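Local coordinates for CMP/dCMP-type deaminase domain-containing protein (PDB 7DRY), which probably deaminates the pyrimidine intermediate of fungal riboflavin biosynthesis, as a zinc-dependent Rib2 deaminase of the cytidine deaminase fold, at residues A[25-30]-A[171-176]; A[95-100]-A[128-133]. One frame throughout, in Å; residues are numbered along the deposited sequence.

Contact 1: residues A[25-30]-A[171-176]; sequences NFRVGA and AVAGHE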
loop_
_atom_site.group_PDB
_atom_site.type_symbol
_atom_site.label_atom_id
_atom_site.label_comp_id
_atom_site.label_asym_id
_atom_site.label_seq_id
_atom_site.Cartn_x
_atom_site.Cartn_y
_atom_site.Cartn_z
ATOM N N ASN A 25 -6.616 13.750 5.053
ATOM C CA ASN A 25 -5.782 12.702 4.487
ATOM C C ASN A 25 -5.700 11.505 5.430
ATOM O O ASN A 25 -6.143 11.543 6.579
ATOM C CB ASN A 25 -4.402 13.230 4.070
ATOM C CG ASN A 25 -3.489 13.533 5.249
ATOM O OD1 ASN A 25 -3.924 13.584 6.404
ATOM N ND2 ASN A 25 -2.207 13.753 4.956
ATOM N N PHE A 26 -5.175 10.411 4.899
ATOM C CA PHE A 26 -4.943 9.193 5.664
ATOM C C PHE A 26 -3.471 8.864 5.507
ATOM O O PHE A 26 -3.019 8.528 4.408
ATOM C CB PHE A 26 -5.837 8.060 5.156
ATOM C CG PHE A 26 -7.268 8.187 5.599
ATOM C CD1 PHE A 26 -8.126 9.082 4.978
ATOM C CD2 PHE A 26 -7.745 7.427 6.651
ATOM C CE1 PHE A 26 -9.449 9.213 5.401
ATOM C CE2 PHE A 26 -9.064 7.547 7.080
ATOM C CZ PHE A 26 -9.914 8.438 6.453
ATOM N N ARG A 27 -2.730 8.989 6.602
ATOM C CA ARG A 27 -1.277 8.871 6.587
ATOM C C ARG A 27 -0.894 7.400 6.591
ATOM O O ARG A 27 -1.076 6.708 7.600
ATOM C CB ARG A 27 -0.695 9.601 7.789
ATOM C CG ARG A 27 -1.004 11.080 7.746
ATOM C CD ARG A 27 -0.786 11.706 9.093
ATOM N NE ARG A 27 0.622 11.958 9.374
ATOM C CZ ARG A 27 1.243 11.590 10.496
ATOM N NH1 ARG A 27 0.595 10.910 11.437
ATOM N NH2 ARG A 27 2.507 11.919 10.678
ATOM N N VAL A 28 -0.368 6.934 5.459
ATOM C CA VAL A 28 -0.128 5.525 5.191
ATOM C C VAL A 28 1.282 5.395 4.625
ATOM O O VAL A 28 1.814 6.331 4.022
ATOM C CB VAL A 28 -1.210 4.994 4.211
ATOM C CG1 VAL A 28 -0.941 3.562 3.765
ATOM C CG2 VAL A 28 -2.587 5.071 4.846
ATOM N N GLY A 29 1.898 4.236 4.855
ATOM C CA GLY A 29 3.199 3.932 4.285
ATOM C C GLY A 29 3.153 2.601 3.561
ATOM O O GLY A 29 2.387 1.704 3.917
ATOM N N ALA A 30 3.993 2.483 2.532
ATOM C CA ALA A 30 4.013 1.293 1.693
ATOM C C ALA A 30 5.446 0.934 1.335
ATOM O O ALA A 30 6.270 1.819 1.074
ATOM C CB ALA A 30 3.237 1.521 0.391
ATOM N N ALA A 171 -2.723 7.186 10.974
ATOM C CA ALA A 171 -3.417 7.508 9.731
ATOM C C ALA A 171 -4.264 8.768 9.858
ATOM O O ALA A 171 -4.271 9.612 8.952
ATOM C CB ALA A 171 -4.291 6.335 9.302
ATOM N N VAL A 172 -5.013 8.907 10.951
ATOM C CA VAL A 172 -5.984 9.997 11.083
ATOM C C VAL A 172 -5.485 11.114 12.006
ATOM O O VAL A 172 -6.294 11.890 12.529
ATOM C CB VAL A 172 -7.384 9.499 11.478
ATOM C CG1 VAL A 172 -7.886 8.465 10.475
ATOM C CG2 VAL A 172 -7.377 8.938 12.894
ATOM N N ALA A 173 -4.170 11.229 12.188
ATOM C CA ALA A 173 -3.594 12.191 13.126
ATOM C C ALA A 173 -4.048 13.620 12.861
ATOM O O ALA A 173 -4.151 14.420 13.797
ATOM C CB ALA A 173 -2.071 12.136 13.016
ATOM N N GLY A 174 -4.292 13.970 11.602
ATOM C CA GLY A 174 -4.689 15.325 11.287
ATOM C C GLY A 174 -6.167 15.618 11.393
ATOM O O GLY A 174 -6.579 16.761 11.166
ATOM N N HIS A 175 -6.982 14.627 11.749
ATOM C CA HIS A 175 -8.429 14.785 11.744
ATOM C C HIS A 175 -8.930 15.409 13.037
ATOM O O HIS A 175 -8.356 15.214 14.110
ATOM C CB HIS A 175 -9.113 13.433 11.569
ATOM C CG HIS A 175 -8.825 12.779 10.258
ATOM N ND1 HIS A 175 -9.551 11.706 9.789
ATOM C CD2 HIS A 175 -7.888 13.042 9.316
ATOM C CE1 HIS A 175 -9.068 11.332 8.616
ATOM N NE2 HIS A 175 -8.057 12.124 8.308
ATOM N N GLU A 176 -10.053 16.121 12.915
ATOM C CA GLU A 176 -10.646 16.828 14.046
ATOM C C GLU A 176 -10.965 15.886 15.201
ATOM O O GLU A 176 -10.587 16.144 16.350
ATOM C CB GLU A 176 -11.911 17.546 13.580
ATOM C CG GLU A 176 -11.644 18.703 12.640
ATOM C CD GLU A 176 -11.540 20.023 13.373
ATOM O OE1 GLU A 176 -11.317 21.058 12.710
ATOM O OE2 GLU A 176 -11.681 20.021 14.614
HETATM O O HOH W 1 -4.288 12.527 9.121
#
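H175 and R27 carry the two direct hydrogen bonds between the loop 171-176, where helix 164-171 runs out, and residues 25-30, which lead into strand 29-36. The imidazole of H175 gives its NE2 proton to N25 O at 2.6 Å, a short bond bent to 153° at the hydrogen, with the acceptor a little out of the ring plane. Its other nitrogen, ND1, is bonded to E181 of helix 178-187, so both ring nitrogens are engaged and the ring's rotation is fixed. The edge of H175, at CE1, points to the face of F26: H175 CE1 stands 3.7 Å from F26 CZ, over one face toward the rim, in a T-shaped pair with planes at 89°. V172 CG1 adds an oblique apolar touch on F26 CE2 at 3.7 Å.

A171 O, at the helix end, accepts the amide of R27 in its carbonyl plane, on a lone pair, the N...O distance being 2.9 Å. A water lies 2.9 Å from both A171 O and N25 OD1, within reach of either as a donor, and accepts the amide of G174. N25 OD1 further takes the amide of R22, while ND2 binds P20 O. R27 lays its bent chain past A171, its NH1 3.3 Å from A173 CB; NE goes to S19 O and NH1 to V170 O. H175 N closes on V172 O in a type I beta turn, a helix-terminating turn docked on the lead-in to a core strand of the cytidine deaminase fold, near the zinc site.

Contact 2: residues A[95-100]-A[128-133]; sequences MYVTME and QKIYFG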
loop_
_atom_site.group_PDB
_atom_site.type_symbol
_atom_site.label_atom_id
_atom_site.label_comp_id
_atom_site.label_asym_id
_atom_site.label_seq_id
_atom_site.Cartn_x
_atom_site.Cartn_y
_atom_site.Cartn_z
ATOM N N MET A 95 3.690 -6.128 -1.865
ATOM C CA MET A 95 3.586 -4.798 -1.283
ATOM C C MET A 95 3.004 -4.876 0.119
ATOM O O MET A 95 1.944 -5.478 0.328
ATOM C CB MET A 95 2.755 -3.858 -2.155
ATOM C CG MET A 95 2.779 -2.426 -1.623
ATOM S SD MET A 95 1.786 -1.261 -2.572
ATOM C CE MET A 95 2.918 -0.905 -3.922
ATOM N N TYR A 96 3.719 -4.291 1.077
ATOM C CA TYR A 96 3.201 -4.051 2.414
ATOM C C TYR A 96 2.665 -2.629 2.478
ATOM O O TYR A 96 3.254 -1.701 1.915
ATOM C CB TYR A 96 4.318 -4.203 3.448
ATOM C CG TYR A 96 4.803 -5.617 3.618
ATOM C CD1 TYR A 96 5.836 -6.130 2.821
ATOM C CD2 TYR A 96 4.242 -6.452 4.582
ATOM C CE1 TYR A 96 6.277 -7.440 2.979
ATOM C CE2 TYR A 96 4.674 -7.762 4.741
ATOM C CZ TYR A 96 5.697 -8.248 3.949
ATOM O OH TYR A 96 6.128 -9.535 4.112
ATOM N N VAL A 97 1.530 -2.457 3.143
ATOM C CA VAL A 97 0.928 -1.135 3.278
ATOM C C VAL A 97 0.121 -1.135 4.567
ATOM O O VAL A 97 -0.473 -2.153 4.919
ATOM C CB VAL A 97 0.094 -0.799 2.020
ATOM C CG1 VAL A 97 -0.951 -1.855 1.757
ATOM C CG2 VAL A 97 -0.534 0.569 2.112
ATOM N N THR A 98 0.138 -0.019 5.306
ATOM C CA THR A 98 -0.480 -0.079 6.631
ATOM C C THR A 98 -1.982 -0.325 6.531
ATOM O O THR A 98 -2.534 -1.100 7.316
ATOM C CB THR A 98 -0.165 1.151 7.490
ATOM O OG1 THR A 98 -0.614 2.343 6.834
ATOM C CG2 THR A 98 1.327 1.245 7.791
ATOM N N MET A 99 -2.656 0.305 5.568
ATOM C CA MET A 99 -4.098 0.159 5.410
ATOM C C MET A 99 -4.428 -0.525 4.087
ATOM O O MET A 99 -3.634 -0.509 3.145
ATOM C CB MET A 99 -4.783 1.530 5.481
ATOM C CG MET A 99 -4.528 2.278 6.794
ATOM S SD MET A 99 -5.495 3.776 6.974
ATOM C CE MET A 99 -7.133 3.107 7.311
ATOM N N GLU A 100 -5.611 -1.142 4.040
ATOM C CA GLU A 100 -6.086 -1.819 2.841
ATOM C C GLU A 100 -6.023 -0.867 1.643
ATOM O O GLU A 100 -6.459 0.282 1.755
ATOM C CB GLU A 100 -7.545 -2.234 3.065
ATOM C CG GLU A 100 -8.228 -2.838 1.854
ATOM C CD GLU A 100 -9.722 -2.993 2.062
ATOM O OE1 GLU A 100 -10.211 -2.623 3.145
ATOM O OE2 GLU A 100 -10.412 -3.471 1.139
ATOM N N GLN A 128 2.182 -9.468 -6.871
ATOM C CA GLN A 128 1.469 -10.721 -6.661
ATOM C C GLN A 128 0.721 -10.803 -5.337
ATOM O O GLN A 128 -0.222 -11.598 -5.235
ATOM C CB GLN A 128 2.426 -11.918 -6.783
ATOM C CG GLN A 128 2.720 -12.275 -8.236
ATOM C CD GLN A 128 3.750 -13.376 -8.395
ATOM O OE1 GLN A 128 4.806 -13.154 -8.984
ATOM N NE2 GLN A 128 3.444 -14.573 -7.885
ATOM N N LYS A 129 1.100 -10.013 -4.333
ATOM C CA LYS A 129 0.468 -10.133 -3.027
ATOM C C LYS A 129 0.573 -8.805 -2.291
ATOM O O LYS A 129 1.582 -8.101 -2.413
ATOM C CB LYS A 129 1.116 -11.257 -2.203
ATOM C CG LYS A 129 0.418 -11.530 -0.882
ATOM C CD LYS A 129 0.851 -12.856 -0.261
ATOM C CE LYS A 129 -0.056 -13.200 0.904
ATOM N NZ LYS A 129 0.209 -14.570 1.417
ATOM N N ILE A 130 -0.481 -8.478 -1.535
ATOM C CA ILE A 130 -0.542 -7.307 -0.657
ATOM C C ILE A 130 -0.711 -7.792 0.778
ATOM O O ILE A 130 -1.574 -8.631 1.057
ATOM C CB ILE A 130 -1.728 -6.389 -1.019
ATOM C CG1 ILE A 130 -1.814 -6.141 -2.529
ATOM C CG2 ILE A 130 -1.636 -5.080 -0.248
ATOM C CD1 ILE A 130 -0.640 -5.376 -3.097
ATOM N N TYR A 131 0.097 -7.255 1.687
ATOM C CA TYR A 131 -0.100 -7.432 3.119
ATOM C C TYR A 131 -0.467 -6.080 3.710
ATOM O O TYR A 131 0.159 -5.075 3.379
ATOM C CB TYR A 131 1.196 -7.874 3.794
ATOM C CG TYR A 131 1.632 -9.289 3.494
ATOM C CD1 TYR A 131 2.466 -9.560 2.426
ATOM C CD2 TYR A 131 1.223 -10.347 4.291
ATOM C CE1 TYR A 131 2.880 -10.860 2.146
ATOM C CE2 TYR A 131 1.644 -11.656 4.023
ATOM C CZ TYR A 131 2.465 -11.892 2.944
ATOM O OH TYR A 131 2.884 -13.175 2.647
ATOM N N PHE A 132 -1.476 -6.047 4.587
ATOM C CA PHE A 132 -1.848 -4.800 5.248
ATOM C C PHE A 132 -2.284 -5.080 6.682
ATOM O O PHE A 132 -2.535 -6.228 7.057
ATOM C CB PHE A 132 -2.897 -4.012 4.447
ATOM C CG PHE A 132 -4.112 -4.810 4.080
ATOM C CD1 PHE A 132 -5.187 -4.869 4.943
ATOM C CD2 PHE A 132 -4.192 -5.482 2.868
ATOM C CE1 PHE A 132 -6.323 -5.590 4.619
ATOM C CE2 PHE A 132 -5.326 -6.204 2.538
ATOM C CZ PHE A 132 -6.388 -6.257 3.414
ATOM N N GLY A 133 -2.385 -4.012 7.482
ATOM C CA GLY A 133 -2.590 -4.148 8.915
ATOM C C GLY A 133 -3.979 -3.834 9.431
ATOM O O GLY A 133 -4.323 -4.198 10.565
#
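Two neighbouring parallel strands of the central mixed sheet, 91-97 and 127-132, meet here as the flanks of the beta-alpha-beta unit that includes helix 112-117. M95 N donates to K129 O, Y131 N to M95 O and V97 N to Y131 O, all at 2.9 to 3.0 Å, and the segment axes lie 4.8 Å apart at 20°. Beyond the strands the chain turns, and G133 N reaches T98 O from well above the carbonyl plane.

On one face Y96 and Y131 run side by side, pointing the same way. Their planes differ by 13° but are slid apart, with centroids 4.9 Å from each other, so Y96 CE2 sits 3.6 Å from Y131 CG and Y96 OH comes over the rim of the other ring. That hydroxyl bonds to H5 and R35, and H5 also stacks on Y131.

The other face carries M95, V97, I130 and F132: I130 CD1 touches M95 CB at 3.8 Å, and I130 CG2 meets V97 CG1. F132 has its CG between backbone N and carbonyl carbon (chi1 53°). One face of its ring is covered by E100, just past the turn at T98 and M99, whose CA lies 3.9 Å from the ring centroid in a CH-pi contact. E100 OE2 is taken by the amide of C147. Backbone bonds thus set the register, while apolar and aromatic contacts line both faces, leaving the polar tips of Y96 and E100 to partners outside the strand pair.

In the fold
Contacts 1 and 2 lie 16 Å apart between centres and meet through neighbouring strands 29-36 and 91-97 of one sheet. G29 O and T98 N are 3.2 Å apart, probably hydrogen-bonded, and V28 CG1 packs on V97 CG2 at 3.4 Å. In sequence, contact 2 falls wholly between the two segments of contact 1. Both lie near the zinc held by H61, C102 and C112: the side chains of F26 and V97 are each about 8 Å from the metal. Side chain to side chain, F26 is about 6 Å from H61, and M95 about 4 Å from E63, a zinc-site residue in another structure of this protein, with no zinc bound to it here. Neither contact supplies a zinc ligand.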